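Local coordinates for protein thiosulfate sulfurtransferase (PDB 1YT8) that probably acts as a thiosulfate sulfurtransferase (rhodanese), passing sulfur from thiosulfate to cyanide, in a chain built from four rhodanese-like domains, at residues Pro40-Asn45 against His524-Ile529; Pro115-Gly120 against Leu508-Gly513; Gly308-Glu313 against Ser340-Met345. One frame throughout, in Å; residues are numbered along the deposited sequence.

Contact 1: residues Pro40-Asn45 against His524-Ile529; sequences PLFAAN and HGFFVI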
# COMPACT_ATOMS: atom_id res chain seq x y z
N PRO A 40 12.91 9.58 4.16
CA PRO A 40 12.74 9.65 5.62
C PRO A 40 11.75 8.57 6.05
O PRO A 40 10.88 8.18 5.29
CB PRO A 40 12.19 11.06 5.83
CG PRO A 40 12.84 11.84 4.72
CD PRO A 40 12.66 10.90 3.55
N LEU A 41 11.90 8.11 7.29
CA LEU A 41 11.03 7.05 7.82
C LEU A 41 9.53 7.23 7.59
O LEU A 41 8.86 6.30 7.14
CB LEU A 41 11.29 6.89 9.32
CG LEU A 41 10.47 5.83 10.05
CD1 LEU A 41 10.63 4.48 9.36
CD2 LEU A 41 10.94 5.74 11.50
N PHE A 42 9.01 8.42 7.88
CA PHE A 42 7.58 8.66 7.73
C PHE A 42 7.15 9.39 6.47
O PHE A 42 6.02 9.88 6.38
CB PHE A 42 7.06 9.36 8.99
CG PHE A 42 7.07 8.47 10.20
CD1 PHE A 42 6.23 7.36 10.27
CD2 PHE A 42 8.00 8.67 11.22
CE1 PHE A 42 6.30 6.46 11.34
CE2 PHE A 42 8.09 7.77 12.29
CZ PHE A 42 7.24 6.66 12.35
N ALA A 43 8.05 9.45 5.50
CA ALA A 43 7.73 10.09 4.23
C ALA A 43 6.85 9.11 3.46
O ALA A 43 7.17 7.93 3.33
CB ALA A 43 9.01 10.38 3.44
N ALA A 44 5.72 9.61 2.96
CA ALA A 44 4.80 8.80 2.18
C ALA A 44 5.09 9.11 0.72
O ALA A 44 5.35 10.26 0.37
CB ALA A 44 3.36 9.16 2.52
N ASN A 45 5.04 8.10 -0.14
CA ASN A 45 5.30 8.32 -1.55
C ASN A 45 4.03 8.57 -2.34
O ASN A 45 3.15 7.72 -2.41
CB ASN A 45 6.05 7.12 -2.14
CG ASN A 45 6.43 7.31 -3.60
OD1 ASN A 45 6.83 8.40 -4.02
ND2 ASN A 45 6.32 6.25 -4.38
N HIS A 524 9.73 7.56 15.95
CA HIS A 524 8.63 6.62 15.73
C HIS A 524 7.62 6.46 16.87
O HIS A 524 6.42 6.39 16.63
CB HIS A 524 9.21 5.25 15.34
CG HIS A 524 10.20 4.71 16.33
ND1 HIS A 524 9.82 4.08 17.49
CD2 HIS A 524 11.55 4.72 16.32
CE1 HIS A 524 10.91 3.73 18.17
NE2 HIS A 524 11.97 4.11 17.48
N GLY A 525 8.10 6.40 18.11
CA GLY A 525 7.18 6.25 19.23
C GLY A 525 6.55 4.87 19.31
O GLY A 525 5.51 4.70 19.95
N PHE A 526 7.16 3.88 18.67
CA PHE A 526 6.62 2.51 18.70
C PHE A 526 6.82 1.89 20.08
O PHE A 526 7.75 2.24 20.79
CB PHE A 526 7.36 1.59 17.72
CG PHE A 526 7.26 1.98 16.28
CD1 PHE A 526 6.26 2.84 15.82
CD2 PHE A 526 8.15 1.44 15.35
CE1 PHE A 526 6.15 3.14 14.46
CE2 PHE A 526 8.05 1.74 13.99
CZ PHE A 526 7.04 2.59 13.54
N PHE A 527 5.95 0.95 20.42
CA PHE A 527 6.06 0.20 21.67
C PHE A 527 5.46 -1.17 21.38
O PHE A 527 4.65 -1.31 20.46
CB PHE A 527 5.34 0.91 22.83
CG PHE A 527 3.85 1.01 22.68
CD1 PHE A 527 3.02 -0.03 23.09
CD2 PHE A 527 3.27 2.14 22.12
CE1 PHE A 527 1.63 0.06 22.95
CE2 PHE A 527 1.89 2.25 21.97
CZ PHE A 527 1.07 1.21 22.39
N VAL A 528 5.88 -2.19 22.12
CA VAL A 528 5.38 -3.54 21.92
C VAL A 528 4.82 -4.06 23.25
O VAL A 528 5.54 -4.15 24.24
CB VAL A 528 6.51 -4.48 21.45
CG1 VAL A 528 5.94 -5.84 21.06
CG2 VAL A 528 7.25 -3.85 20.26
N ILE A 529 3.53 -4.39 23.25
CA ILE A 529 2.88 -4.88 24.46
C ILE A 529 3.32 -6.27 24.88
O ILE A 529 3.83 -7.05 24.06
CB ILE A 529 1.33 -4.90 24.33
CG1 ILE A 529 0.90 -5.95 23.30
CG2 ILE A 529 0.83 -3.51 23.92
CD1 ILE A 529 -0.61 -6.12 23.22

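Contact 2: residues Pro115-Gly120 against Leu508-Gly513; sequences PSKAFG and LDWEFG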
# COMPACT_ATOMS: atom_id res chain seq x y z
N PRO A 115 8.01 1.93 7.95
CA PRO A 115 7.56 1.93 9.35
C PRO A 115 6.97 0.57 9.73
O PRO A 115 7.28 0.02 10.80
CB PRO A 115 6.52 3.04 9.37
CG PRO A 115 7.05 4.01 8.36
CD PRO A 115 7.48 3.09 7.22
N SER A 116 6.14 0.02 8.85
CA SER A 116 5.51 -1.27 9.10
C SER A 116 6.52 -2.41 9.23
O SER A 116 6.41 -3.26 10.12
CB SER A 116 4.52 -1.61 7.98
OG SER A 116 3.47 -0.66 7.93
N LYS A 117 7.51 -2.43 8.34
CA LYS A 117 8.52 -3.49 8.36
C LYS A 117 9.50 -3.34 9.51
O LYS A 117 9.90 -4.34 10.12
CB LYS A 117 9.26 -3.52 7.03
CG LYS A 117 8.35 -3.77 5.84
CD LYS A 117 9.11 -3.70 4.53
CE LYS A 117 8.19 -4.00 3.36
NZ LYS A 117 8.92 -3.89 2.07
N ALA A 118 9.89 -2.11 9.81
CA ALA A 118 10.80 -1.85 10.91
C ALA A 118 10.10 -2.23 12.21
O ALA A 118 10.71 -2.79 13.13
CB ALA A 118 11.20 -0.38 10.93
N PHE A 119 8.81 -1.94 12.29
CA PHE A 119 8.03 -2.29 13.48
C PHE A 119 8.02 -3.81 13.65
O PHE A 119 8.12 -4.31 14.77
CB PHE A 119 6.59 -1.79 13.37
CG PHE A 119 5.72 -2.24 14.52
CD1 PHE A 119 5.92 -1.74 15.80
CD2 PHE A 119 4.74 -3.21 14.32
CE1 PHE A 119 5.15 -2.20 16.88
CE2 PHE A 119 3.97 -3.68 15.39
CZ PHE A 119 4.18 -3.17 16.68
N GLY A 120 7.89 -4.53 12.54
CA GLY A 120 7.87 -5.98 12.62
C GLY A 120 9.14 -6.53 13.25
O GLY A 120 9.09 -7.46 14.07
N LEU A 508 16.69 -9.45 3.18
CA LEU A 508 16.73 -9.94 4.55
C LEU A 508 17.78 -9.18 5.36
O LEU A 508 17.54 -8.80 6.51
CB LEU A 508 17.04 -11.44 4.58
CG LEU A 508 16.05 -12.37 3.87
CD1 LEU A 508 16.56 -13.80 3.98
CD2 LEU A 508 14.66 -12.24 4.50
N ASP A 509 18.94 -8.95 4.75
CA ASP A 509 20.01 -8.23 5.43
C ASP A 509 19.55 -6.82 5.76
O ASP A 509 19.89 -6.28 6.81
CB ASP A 509 21.27 -8.16 4.56
CG ASP A 509 21.88 -9.52 4.30
OD1 ASP A 509 21.75 -10.42 5.16
OD2 ASP A 509 22.51 -9.69 3.24
N TRP A 510 18.79 -6.22 4.85
CA TRP A 510 18.28 -4.87 5.08
C TRP A 510 17.36 -4.86 6.30
O TRP A 510 17.48 -4.00 7.17
CB TRP A 510 17.53 -4.37 3.84
CG TRP A 510 16.71 -3.14 4.10
CD1 TRP A 510 17.17 -1.88 4.35
CD2 TRP A 510 15.29 -3.07 4.20
NE1 TRP A 510 16.12 -1.03 4.59
CE2 TRP A 510 14.95 -1.74 4.51
CE3 TRP A 510 14.26 -4.02 4.06
CZ2 TRP A 510 13.63 -1.32 4.68
CZ3 TRP A 510 12.94 -3.60 4.23
CH2 TRP A 510 12.64 -2.26 4.54
N GLU A 511 16.44 -5.82 6.38
CA GLU A 511 15.53 -5.87 7.51
C GLU A 511 16.28 -6.11 8.82
O GLU A 511 15.88 -5.61 9.87
CB GLU A 511 14.45 -6.95 7.30
CG GLU A 511 13.54 -6.64 6.10
CD GLU A 511 12.33 -7.56 6.00
OE1 GLU A 511 12.50 -8.79 6.09
OE2 GLU A 511 11.21 -7.04 5.80
N PHE A 512 17.39 -6.85 8.74
CA PHE A 512 18.21 -7.15 9.91
C PHE A 512 18.76 -5.87 10.57
O PHE A 512 19.07 -5.86 11.76
CB PHE A 512 19.39 -8.05 9.50
CG PHE A 512 20.26 -8.49 10.66
CD1 PHE A 512 19.85 -9.52 11.50
CD2 PHE A 512 21.49 -7.88 10.90
CE1 PHE A 512 20.65 -9.94 12.56
CE2 PHE A 512 22.30 -8.29 11.96
CZ PHE A 512 21.88 -9.32 12.79
N GLY A 513 18.89 -4.81 9.79
CA GLY A 513 19.42 -3.57 10.33
C GLY A 513 18.40 -2.49 10.67
O GLY A 513 18.79 -1.40 11.09

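Contact 3: residues Gly308-Glu313 against Ser340-Met345; sequences GQLVQE and SWLAQM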
# COMPACT_ATOMS: atom_id res chain seq x y z
N GLY A 308 -4.62 -7.19 7.42
CA GLY A 308 -3.22 -7.57 7.27
C GLY A 308 -2.42 -6.59 6.43
O GLY A 308 -1.28 -6.27 6.76
N GLN A 309 -3.03 -6.10 5.36
CA GLN A 309 -2.35 -5.15 4.49
C GLN A 309 -2.38 -3.73 5.05
O GLN A 309 -1.53 -2.91 4.71
CB GLN A 309 -2.96 -5.19 3.09
CG GLN A 309 -2.64 -6.47 2.34
CD GLN A 309 -1.15 -6.78 2.33
OE1 GLN A 309 -0.67 -7.63 3.09
NE2 GLN A 309 -0.40 -6.07 1.49
N LEU A 310 -3.36 -3.42 5.90
CA LEU A 310 -3.41 -2.09 6.50
C LEU A 310 -2.21 -1.97 7.44
O LEU A 310 -1.56 -0.93 7.53
CB LEU A 310 -4.71 -1.89 7.28
CG LEU A 310 -4.85 -0.58 8.08
CD1 LEU A 310 -4.73 0.62 7.15
CD2 LEU A 310 -6.19 -0.56 8.80
N VAL A 311 -1.92 -3.07 8.13
CA VAL A 311 -0.81 -3.11 9.06
C VAL A 311 0.53 -3.15 8.31
O VAL A 311 1.52 -2.60 8.78
CB VAL A 311 -0.93 -4.34 10.00
CG1 VAL A 311 0.32 -4.48 10.88
CG2 VAL A 311 -2.17 -4.18 10.89
N GLN A 312 0.54 -3.79 7.14
CA GLN A 312 1.76 -3.92 6.33
C GLN A 312 2.09 -2.70 5.45
O GLN A 312 3.25 -2.35 5.28
CB GLN A 312 1.64 -5.16 5.43
CG GLN A 312 2.79 -5.38 4.45
CD GLN A 312 4.08 -5.81 5.13
OE1 GLN A 312 4.11 -6.14 6.32
NE2 GLN A 312 5.17 -5.81 4.36
N GLU A 313 1.06 -2.04 4.90
CA GLU A 313 1.28 -0.88 4.03
C GLU A 313 0.54 0.35 4.56
O GLU A 313 -0.09 1.08 3.80
CB GLU A 313 0.78 -1.19 2.61
CG GLU A 313 1.24 -2.54 2.05
CD GLU A 313 0.74 -2.78 0.62
OE1 GLU A 313 -0.40 -2.39 0.31
OE2 GLU A 313 1.50 -3.37 -0.18
N SER A 340 -4.79 -3.11 17.48
CA SER A 340 -3.75 -3.30 18.49
C SER A 340 -2.37 -3.08 17.88
O SER A 340 -1.48 -2.53 18.53
CB SER A 340 -3.85 -4.71 19.12
OG SER A 340 -3.40 -5.73 18.25
N TRP A 341 -2.19 -3.50 16.63
CA TRP A 341 -0.90 -3.32 15.96
C TRP A 341 -0.67 -1.85 15.58
O TRP A 341 0.43 -1.32 15.75
CB TRP A 341 -0.82 -4.22 14.72
CG TRP A 341 -0.67 -5.67 15.08
CD1 TRP A 341 -1.47 -6.71 14.68
CD2 TRP A 341 0.33 -6.23 15.94
NE1 TRP A 341 -1.03 -7.89 15.25
CE2 TRP A 341 0.07 -7.62 16.02
CE3 TRP A 341 1.42 -5.70 16.64
CZ2 TRP A 341 0.87 -8.48 16.79
CZ3 TRP A 341 2.21 -6.56 17.41
CH2 TRP A 341 1.93 -7.93 17.47
N LEU A 342 -1.71 -1.19 15.07
CA LEU A 342 -1.60 0.22 14.70
C LEU A 342 -1.30 1.07 15.94
O LEU A 342 -0.57 2.06 15.87
CB LEU A 342 -2.90 0.67 14.02
CG LEU A 342 -3.13 0.04 12.64
CD1 LEU A 342 -4.59 0.18 12.22
CD2 LEU A 342 -2.21 0.70 11.63
N ALA A 343 -1.87 0.68 17.08
CA ALA A 343 -1.65 1.40 18.33
C ALA A 343 -0.18 1.27 18.73
O ALA A 343 0.45 2.24 19.17
CB ALA A 343 -2.54 0.83 19.43
N GLN A 344 0.37 0.08 18.56
CA GLN A 344 1.76 -0.19 18.91
C GLN A 344 2.71 0.54 17.96
O GLN A 344 3.87 0.78 18.28
CB GLN A 344 2.02 -1.70 18.92
CG GLN A 344 1.34 -2.37 20.13
CD GLN A 344 1.37 -3.89 20.09
OE1 GLN A 344 2.39 -4.51 20.37
NE2 GLN A 344 0.24 -4.48 19.75
N MSE A 345 2.20 0.89 16.78
CA MSE A 345 2.99 1.63 15.82
C MSE A 345 2.78 3.13 16.03
O MSE A 345 3.08 3.95 15.17
CB MSE A 345 2.64 1.23 14.39
CG MSE A 345 3.23 -0.12 13.99
SE MSE A 345 3.08 -0.48 12.08
CE MSE A 345 1.22 -0.92 12.02

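Contact 1: residues Pro40-Asn45 against His524-Ile529
Phe42 reaches across to His524 and Phe526 from a type I beta turn, Pro40 to Ala43, that leads into strand 44-45, an outermost strand of the five-stranded parallel sheet of the first rhodanese-like domain. The turn is closed by Ala43 N and Pro40 O, and at its corner Leu41 and Phe42 both direct their side chains at the C-terminal tail, which follows helix 514-521.

The contact across the segments is apolar. Phe42 meets the tail with the edge of its ring: CZ lies 3.7 Å from His524 CA, and His524 CB sits in the ring plane, 3.8 Å from the same CZ. The end of the ring also approaches Phe526, CZ to CE1 at 4.2 Å, coming in obliquely to that second ring. Leu41 adds a lighter touch through CD2, 4.2 Å from His524 CB, while its CG rests against one face of the Phe42 ring. A long, flat phenyl suits this place because it spans the gap from the turn and still slots edge-on against a backbone. Within the tail, His524 CB lies 3.6 Å above the centre of the Phe526 ring. Leu518 of helix 514-521 also packs on Leu41, His524 and Phe526, and Phe119 meets Phe526 edge-to-face, which ties the tail to helix 114-127.

Polar order is local to the tail. His524 holds CG between its backbone N and carbonyl carbon (chi1 55°), leading the imidazole away from Phe42, so that Phe42 meets the aliphatic root of the histidine. Gly525 turns the chain with phi positive, a region that residues with side chains occupy less readily. Phe526 N donates to His524 ND1 over 2.9 Å, nearly straight at 164° and only 8° out of the imidazole plane.

Contact 2: residues Pro115-Gly120 against Leu508-Gly513
Lys117 and Trp510 cross at about a right angle, the lysine chain passing by the rim of the indole. Its CD lies in the ring plane at the six-membered end, 3.8 Å from Trp510 CH2 and equally far from CZ3. The meeting is therefore of a methylene with an aromatic edge, and the ammonium group does not sit over a ring face as a cation-pi pair would require. Trp510 carries CG anti to its own N (chi1 166°), a setting that sends the indole from helix 501-512 toward helix 114-127, where it packs also on Val114.

From the next position on the same helix Glu511 brings a carboxylate oxygen alongside the lysine: OE2 is 4.1 Å from Lys117 CD. The lysine chain is extended all the way beyond CG, which carries NZ past both partners, so that NZ and OE2 stand 5.4 Å apart and form no salt bridge. NZ instead makes a salt bridge with Asp111 OD1 and a hydrogen bond with Tyr507 OH. A lysine fits here because its aliphatic stem can set CD against the indole edge while the charged end goes on to these polar partners.

The pairing joins helix 114-127 to helix 501-512, near the C-terminus. The side chain of Glu511 lies about 5 Å from a bound sulfite, which may mark an anion-binding pocket, and touches Arg196 and Thr197 there. Because NZ is paired with Asp111, Lys117 could at most moderate the charge of Glu511 through space.

Contact 3: residues Gly308-Glu313 against Ser340-Met345
Val311 is the residue most deeply engaged, a branched side chain that faces two residues of the helix 334-344 region at once. Its CG1 methyl lies 3.8 Å from Met345 CE and 4.0 Å from Trp341 CB, and CG2 also approaches that CB. The beta-branched valine, with CG1 anti to the backbone N (chi1 174°), presents both methyls to this buried surface. Trp341 gives only the base of its side chain here: its indole turns away, and NE1 hydrogen-bonds Ser205 OG of helix 197-208.

Both helices belong to the third rhodanese-like domain, whose parallel sheet has the family's 1-5-4-2-3 strand order. Helix 307-312 comes soon after the outermost strand 303-304, and helix 334-344 leads from strand 324-328 to strand 348-352; packed together, they bring two separate parts of this alpha/beta fold side by side.

Leu342 and Leu310 supply the second apolar patch, crossing at about a right angle with CD1 of Leu342 and CD2 of Leu310 3.8 Å apart. The closest pair of CA atoms, Val311 and Leu342, is 6.6 Å apart, a spacing that lets aliphatic side chains meet directly.

Met345, present as selenomethionine, bends at its selenium (chi3 -76°), which folds CE onto the end of helix 307-312, 3.7 Å from Val311 O. That carbonyl oxygen is also engaged from helix 114-127. On the far helix Gln344 folds back on its own turn, where Gln344 N and NE2 reach Ser340 O from opposite faces of the carbonyl plane, NE2 at 2.9 Å.

Overall arrangement
Contact 3 is nested along the chain within the loop closed by contact 2, and that loop within the one closed by contact 1; the centres lie 11 to 14 Å apart. Helix 114-127 joins all three: Ser116 OG hydrogen-bonds Val311 O at 2.9 Å, Phe119 packs on Met345, and Pro115 meets Leu41. The tail of contact 1 runs on along contact 3, with Phe527 N probably bonded to Gln344 O at 3.0 Å. Contacts 2 and 3 both reach the sulfite pocket, lined by Cys193 to Arg198 of the second domain: Gln312 belongs to it, and the side chain of Glu511 is about 5 Å from the ion.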